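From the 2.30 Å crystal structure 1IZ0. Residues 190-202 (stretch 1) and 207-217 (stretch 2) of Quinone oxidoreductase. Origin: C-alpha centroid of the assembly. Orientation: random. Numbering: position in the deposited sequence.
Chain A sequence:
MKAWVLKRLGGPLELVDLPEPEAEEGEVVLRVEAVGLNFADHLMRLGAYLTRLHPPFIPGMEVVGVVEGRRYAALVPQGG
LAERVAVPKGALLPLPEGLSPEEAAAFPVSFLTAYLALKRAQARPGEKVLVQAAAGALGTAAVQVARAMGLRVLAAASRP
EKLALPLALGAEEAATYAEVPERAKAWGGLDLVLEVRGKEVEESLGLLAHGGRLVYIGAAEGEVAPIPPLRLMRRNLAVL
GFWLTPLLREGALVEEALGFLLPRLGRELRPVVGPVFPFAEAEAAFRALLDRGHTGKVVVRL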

ATOM      1  N   LEU A 190      -3.232   0.033  23.162  1.00 20.57           N
ATOM      2  CA  LEU A 190      -2.490  -0.569  22.072  1.00 20.98           C
ATOM      3  C   LEU A 190      -0.994  -0.293  22.142  1.00 21.70           C
ATOM      4  O   LEU A 190      -0.557   0.723  22.692  1.00 21.22           O
ATOM      5  CB  LEU A 190      -3.046  -0.061  20.741  1.00 23.44           C
ATOM      6  CG  LEU A 190      -4.557  -0.257  20.609  1.00 23.43           C
ATOM      7  CD1 LEU A 190      -5.063   0.483  19.396  1.00 24.72           C
ATOM      8  CD2 LEU A 190      -4.872  -1.746  20.515  1.00 23.68           C
ATOM      9  N   ASP A 191      -0.222  -1.221  21.587  1.00 21.00           N
ATOM     10  CA  ASP A 191       1.229  -1.113  21.531  1.00 22.35           C
ATOM     11  C   ASP A 191       1.603  -0.345  20.265  1.00 21.34           C
ATOM     12  O   ASP A 191       2.555   0.434  20.255  1.00 22.83           O
ATOM     13  CB  ASP A 191       1.867  -2.511  21.482  1.00 23.26           C
ATOM     14  CG  ASP A 191       1.653  -3.300  22.765  1.00 26.55           C
ATOM     15  OD1 ASP A 191       2.055  -2.795  23.832  1.00 27.70           O
ATOM     16  OD2 ASP A 191       1.086  -4.419  22.712  1.00 24.81           O
ATOM     17  N   LEU A 192       0.837  -0.573  19.200  1.00 19.51           N
ATOM     18  CA  LEU A 192       1.076   0.067  17.914  1.00 20.15           C
ATOM     19  C   LEU A 192      -0.195   0.536  17.212  1.00 19.47           C
ATOM     20  O   LEU A 192      -1.272  -0.044  17.365  1.00 19.56           O
ATOM     21  CB  LEU A 192       1.795  -0.893  16.956  1.00 21.13           C
ATOM     22  CG  LEU A 192       3.202  -1.415  17.233  1.00 23.97           C
ATOM     23  CD1 LEU A 192       3.141  -2.607  18.156  1.00 24.97           C
ATOM     24  CD2 LEU A 192       3.840  -1.838  15.923  1.00 26.03           C
ATOM     25  N   VAL A 193      -0.049   1.589  16.422  1.00 18.36           N
ATOM     26  CA  VAL A 193      -1.146   2.123  15.640  1.00 17.95           C
ATOM     27  C   VAL A 193      -0.590   2.478  14.263  1.00 19.13           C
ATOM     28  O   VAL A 193       0.430   3.163  14.164  1.00 18.00           O
ATOM     29  CB  VAL A 193      -1.744   3.400  16.272  1.00 19.31           C
ATOM     30  CG1 VAL A 193      -2.761   4.017  15.313  1.00 14.33           C
ATOM     31  CG2 VAL A 193      -2.411   3.068  17.608  1.00 17.72           C
ATOM     32  N   LEU A 194      -1.229   1.972  13.211  1.00 18.17           N
ATOM     33  CA  LEU A 194      -0.814   2.283  11.845  1.00 19.45           C
ATOM     34  C   LEU A 194      -1.810   3.339  11.414  1.00 21.24           C
ATOM     35  O   LEU A 194      -2.948   3.029  11.072  1.00 18.53           O
ATOM     36  CB  LEU A 194      -0.906   1.049  10.938  1.00 18.41           C
ATOM     37  CG  LEU A 194       0.041  -0.113  11.272  1.00 20.40           C
ATOM     38  CD1 LEU A 194      -0.124  -1.234  10.241  1.00 20.72           C
ATOM     39  CD2 LEU A 194       1.480   0.375  11.283  1.00 18.30           C
ATOM     40  N   GLU A 195      -1.374   4.593  11.470  1.00 24.90           N
ATOM     41  CA  GLU A 195      -2.203   5.749  11.141  1.00 26.81           C
ATOM     42  C   GLU A 195      -2.281   6.138   9.675  1.00 27.50           C
ATOM     43  O   GLU A 195      -1.276   6.549   9.095  1.00 26.69           O
ATOM     44  CB  GLU A 195      -1.694   6.962  11.914  1.00 29.70           C
ATOM     45  CG  GLU A 195      -2.494   7.314  13.141  1.00 37.71           C
ATOM     46  CD  GLU A 195      -3.874   7.805  12.791  1.00 39.10           C
ATOM     47  OE1 GLU A 195      -3.982   8.703  11.930  1.00 42.29           O
ATOM     48  OE2 GLU A 195      -4.847   7.297  13.379  1.00 44.17           O
ATOM     49  N   VAL A 196      -3.472   6.034   9.089  1.00 27.62           N
ATOM     50  CA  VAL A 196      -3.680   6.431   7.693  1.00 29.78           C
ATOM     51  C   VAL A 196      -4.782   7.492   7.614  1.00 31.55           C
ATOM     52  O   VAL A 196      -4.911   8.191   6.616  1.00 32.69           O
ATOM     53  CB  VAL A 196      -4.072   5.233   6.795  1.00 30.45           C
ATOM     54  CG1 VAL A 196      -2.897   4.274   6.674  1.00 28.09           C
ATOM     55  CG2 VAL A 196      -5.293   4.515   7.372  1.00 27.85           C
ATOM     56  N   ARG A 197      -5.567   7.610   8.681  1.00 34.94           N
ATOM     57  CA  ARG A 197      -6.645   8.595   8.752  1.00 39.01           C
ATOM     58  C   ARG A 197      -6.018   9.989   8.870  1.00 41.58           C
ATOM     59  O   ARG A 197      -6.403  10.918   8.155  1.00 42.08           O
ATOM     60  CB  ARG A 197      -7.534   8.305   9.964  1.00 39.23           C
ATOM     61  CG  ARG A 197      -8.237   6.952   9.909  1.00 41.67           C
ATOM     62  CD  ARG A 197      -9.634   7.066   9.316  1.00 44.30           C
ATOM     63  NE  ARG A 197     -10.568   7.664  10.267  1.00 45.64           N
ATOM     64  CZ  ARG A 197     -11.783   8.103   9.952  1.00 48.03           C
ATOM     65  NH1 ARG A 197     -12.224   8.019   8.701  1.00 47.98           N
ATOM     66  NH2 ARG A 197     -12.558   8.634  10.890  1.00 48.45           N
ATOM     67  N   GLY A 198      -5.060  10.121   9.786  1.00 43.29           N
ATOM     68  CA  GLY A 198      -4.348  11.378   9.971  1.00 47.33           C
ATOM     69  C   GLY A 198      -5.056  12.575  10.587  1.00 49.81           C
ATOM     70  O   GLY A 198      -4.400  13.551  10.964  1.00 50.65           O
ATOM     71  N   LYS A 199      -6.381  12.517  10.696  1.00 51.25           N
ATOM     72  CA  LYS A 199      -7.148  13.626  11.263  1.00 52.28           C
ATOM     73  C   LYS A 199      -6.796  13.888  12.729  1.00 52.48           C
ATOM     74  O   LYS A 199      -5.805  14.554  13.034  1.00 52.51           O
ATOM     75  CB  LYS A 199      -8.647  13.349  11.124  1.00 53.41           C
ATOM     76  N   GLU A 200      -7.619  13.362  13.631  1.00 52.32           N
ATOM     77  CA  GLU A 200      -7.410  13.541  15.064  1.00 51.89           C
ATOM     78  C   GLU A 200      -6.326  12.603  15.599  1.00 51.09           C
ATOM     79  O   GLU A 200      -6.596  11.742  16.436  1.00 51.49           O
ATOM     80  CB  GLU A 200      -8.725  13.307  15.807  1.00 51.90           C
ATOM     81  N   VAL A 201      -5.099  12.780  15.118  1.00 50.38           N
ATOM     82  CA  VAL A 201      -3.978  11.945  15.541  1.00 48.86           C
ATOM     83  C   VAL A 201      -3.785  11.960  17.057  1.00 47.04           C
ATOM     84  O   VAL A 201      -3.322  10.980  17.637  1.00 45.84           O
ATOM     85  CB  VAL A 201      -2.669  12.393  14.859  1.00 49.45           C
ATOM     86  CG1 VAL A 201      -1.512  11.525  15.321  1.00 50.16           C
ATOM     87  CG2 VAL A 201      -2.821  12.299  13.352  1.00 51.36           C
ATOM     88  N   GLU A 202      -4.143  13.072  17.693  1.00 45.10           N
ATOM     89  CA  GLU A 202      -4.016  13.188  19.142  1.00 43.51           C
ATOM     90  C   GLU A 202      -4.909  12.140  19.803  1.00 42.55           C
ATOM     91  O   GLU A 202      -4.606  11.644  20.892  1.00 42.86           O
ATOM     92  CB  GLU A 202      -4.417  14.589  19.597  1.00 42.56           C
ATOM     93  N   LEU A 207      -4.955   6.135  22.505  1.00 23.19           N
ATOM     94  CA  LEU A 207      -5.279   4.707  22.490  1.00 22.34           C
ATOM     95  C   LEU A 207      -4.078   3.854  22.868  1.00 23.44           C
ATOM     96  O   LEU A 207      -4.217   2.665  23.163  1.00 23.57           O
ATOM     97  CB  LEU A 207      -5.729   4.283  21.090  1.00 21.36           C
ATOM     98  CG  LEU A 207      -6.795   5.111  20.367  1.00 20.75           C
ATOM     99  CD1 LEU A 207      -6.919   4.624  18.927  1.00 17.83           C
ATOM    100  CD2 LEU A 207      -8.120   5.000  21.101  1.00 16.70           C
ATOM    101  N   LEU A 208      -2.897   4.461  22.843  1.00 22.95           N
ATOM    102  CA  LEU A 208      -1.661   3.745  23.140  1.00 21.93           C
ATOM    103  C   LEU A 208      -1.361   3.493  24.607  1.00 21.39           C
ATOM    104  O   LEU A 208      -1.672   4.309  25.470  1.00 21.51           O
ATOM    105  CB  LEU A 208      -0.474   4.487  22.519  1.00 20.22           C
ATOM    106  CG  LEU A 208      -0.432   4.553  20.991  1.00 20.17           C
ATOM    107  CD1 LEU A 208       0.560   5.621  20.546  1.00 20.00           C
ATOM    108  CD2 LEU A 208      -0.052   3.179  20.437  1.00 18.31           C
ATOM    109  N   ALA A 209      -0.745   2.345  24.873  1.00 21.65           N
ATOM    110  CA  ALA A 209      -0.334   1.979  26.222  1.00 22.46           C
ATOM    111  C   ALA A 209       1.126   2.423  26.358  1.00 22.17           C
ATOM    112  O   ALA A 209       1.740   2.842  25.377  1.00 19.67           O
ATOM    113  CB  ALA A 209      -0.444   0.466  26.420  1.00 20.71           C
ATOM    114  N   HIS A 210       1.677   2.333  27.568  1.00 22.63           N
ATOM    115  CA  HIS A 210       3.064   2.724  27.807  1.00 23.23           C
ATOM    116  C   HIS A 210       3.995   2.078  26.778  1.00 22.85           C
ATOM    117  O   HIS A 210       3.900   0.883  26.502  1.00 19.45           O
ATOM    118  CB  HIS A 210       3.496   2.322  29.233  1.00 24.33           C
ATOM    119  N   GLY A 211       4.900   2.877  26.221  1.00 22.60           N
ATOM    120  CA  GLY A 211       5.824   2.360  25.226  1.00 21.85           C
ATOM    121  C   GLY A 211       5.215   2.231  23.839  1.00 21.82           C
ATOM    122  O   GLY A 211       5.859   1.728  22.911  1.00 22.55           O
ATOM    123  N   GLY A 212       3.982   2.701  23.685  1.00 20.08           N
ATOM    124  CA  GLY A 212       3.308   2.587  22.402  1.00 21.60           C
ATOM    125  C   GLY A 212       3.884   3.408  21.267  1.00 23.28           C
ATOM    126  O   GLY A 212       4.535   4.431  21.490  1.00 25.50           O
ATOM    127  N   ARG A 213       3.671   2.959  20.035  1.00 23.24           N
ATOM    128  CA  ARG A 213       4.163   3.724  18.902  1.00 23.61           C
ATOM    129  C   ARG A 213       3.181   3.826  17.751  1.00 23.55           C
ATOM    130  O   ARG A 213       2.556   2.840  17.341  1.00 23.33           O
ATOM    131  CB  ARG A 213       5.516   3.188  18.405  1.00 23.17           C
ATOM    132  CG  ARG A 213       5.688   1.690  18.440  1.00 27.09           C
ATOM    133  CD  ARG A 213       6.747   1.291  19.460  1.00 23.18           C
ATOM    134  NE  ARG A 213       6.184   0.426  20.494  1.00 22.66           N
ATOM    135  CZ  ARG A 213       6.139  -0.904  20.437  1.00 22.12           C
ATOM    136  NH1 ARG A 213       6.632  -1.560  19.388  1.00 18.71           N
ATOM    137  NH2 ARG A 213       5.594  -1.579  21.443  1.00 21.23           N
ATOM    138  N   LEU A 214       3.051   5.050  17.247  1.00 22.25           N
ATOM    139  CA  LEU A 214       2.174   5.364  16.134  1.00 22.13           C
ATOM    140  C   LEU A 214       3.011   5.592  14.876  1.00 22.10           C
ATOM    141  O   LEU A 214       3.982   6.356  14.896  1.00 21.42           O
ATOM    142  CB  LEU A 214       1.359   6.622  16.454  1.00 20.88           C
ATOM    143  CG  LEU A 214       0.295   7.047  15.432  1.00 22.99           C
ATOM    144  CD1 LEU A 214      -0.944   7.525  16.176  1.00 23.62           C
ATOM    145  CD2 LEU A 214       0.844   8.144  14.512  1.00 21.88           C
ATOM    146  N   VAL A 215       2.638   4.918  13.791  1.00 20.32           N
ATOM    147  CA  VAL A 215       3.334   5.056  12.522  1.00 20.17           C
ATOM    148  C   VAL A 215       2.444   5.905  11.628  1.00 21.62           C
ATOM    149  O   VAL A 215       1.346   5.494  11.264  1.00 20.41           O
ATOM    150  CB  VAL A 215       3.566   3.688  11.852  1.00 19.44           C
ATOM    151  CG1 VAL A 215       4.341   3.871  10.564  1.00 17.67           C
ATOM    152  CG2 VAL A 215       4.328   2.764  12.797  1.00 21.30           C
ATOM    153  N   TYR A 216       2.909   7.098  11.286  1.00 23.00           N
ATOM    154  CA  TYR A 216       2.118   7.988  10.455  1.00 26.05           C
ATOM    155  C   TYR A 216       2.351   7.700   8.978  1.00 25.01           C
ATOM    156  O   TYR A 216       3.372   8.082   8.406  1.00 23.76           O
ATOM    157  CB  TYR A 216       2.467   9.435  10.789  1.00 29.84           C
ATOM    158  CG  TYR A 216       1.437  10.437  10.336  1.00 34.93           C
ATOM    159  CD1 TYR A 216       1.448  10.941   9.034  1.00 37.59           C
ATOM    160  CD2 TYR A 216       0.456  10.897  11.216  1.00 36.73           C
ATOM    161  CE1 TYR A 216       0.507  11.886   8.618  1.00 38.92           C
ATOM    162  CE2 TYR A 216      -0.490  11.840  10.813  1.00 38.66           C
ATOM    163  CZ  TYR A 216      -0.457  12.332   9.514  1.00 40.12           C
ATOM    164  OH  TYR A 216      -1.378  13.276   9.114  1.00 41.17           O
ATOM    165  N   ILE A 217       1.390   7.011   8.371  1.00 24.97           N
ATOM    166  CA  ILE A 217       1.461   6.646   6.963  1.00 26.29           C
ATOM    167  C   ILE A 217       0.484   7.471   6.127  1.00 27.39           C
ATOM    168  O   ILE A 217       0.648   7.591   4.913  1.00 30.17           O
ATOM    169  CB  ILE A 217       1.136   5.156   6.770  1.00 25.16           C
ATOM    170  CG1 ILE A 217       2.075   4.312   7.628  1.00 23.87           C
ATOM    171  CG2 ILE A 217       1.271   4.780   5.301  1.00 22.98           C
ATOM    172  CD1 ILE A 217       1.708   2.847   7.684  1.00 23.71           C
TER
HETATM  173  O   HOH W   1       3.713  -0.670  24.126  1.00 25.80           O

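The contact is chiefly a pairing of parallel strands: the axes of 192-195 and 212-216 approach to 4.8 Å, and their N-to-C directions differ by 13°. Seven backbone hydrogen bonds hold it together. Leu 190 N donates to Leu 207 O (2.8 Å, N-H...O 170°), and Ala 209 N donates to Leu 190 O (2.7 Å, 168°), so Leu 190 bonds the chain on both sides of Leu 208. From the corner at Asp 191 onward the alternation expected of parallel strands runs: Arg 213 N to Asp 191 O (2.8 Å), Val 193 N to Arg 213 O (3.0 Å), Val 215 N to Val 193 O (2.8 Å), Glu 195 N to Val 215 O (2.9 Å) and Ile 217 N to Glu 195 O (2.8 Å). Several carbonyls also receive a CA-H...O contact; Leu 192 CA lies 3.2 Å from Arg 213 O, with 148° at the hydrogen.

The corner in stretch 2 is a type II turn from Ala 209 to Gly 212, closed by Gly 212 N donating to Ala 209 O at 2.8 Å. Gly 211, at phi/psi 79/5, has backbone angles that call for glycine.

Apolar packing partly follows the register. Val 193 and Leu 214 share a face with Glu 195 and Tyr 216; Val 193 CG1 lies 4.0 Å from Leu 214 CD1, while Val 193 CG2 reaches Leu 208 CD2 at 3.7 Å. Val 201, pointing toward stretch 2, places CG1 4.1 Å from Leu 214 CD1 and CG2 3.5 Å from Tyr 216 CE2, the latter at the ring edge. On the face of Leu 192 and Arg 213, Leu 194 CD2 packs 4.0 Å from Val 215 CB.

Two side-chain hydrogen bonds lie within a single stretch. Glu 195 OE1 accepts from Gly 198 N at 2.8 Å, fastening the loop after the strand. An ideal CB on Gly 198 would fall 2.9 Å from Tyr 216 OH, a clash; its phi of 71° also favours glycine. Arg 213 NE donates to Gly 211 O at 2.8 Å, and Asp 191 O and Leu 192 CD1 lie over one face of its guanidinium. Asp 191 OD1 and Arg 213 NH2, 4.4 Å apart, are too distant for a salt bridge. Water 1 links them instead, donating to Asp 191 OD1 (2.7 Å from its O) and His 210 O (2.8 Å) and accepting a weak bond from Arg 213 NH2 (3.4 Å).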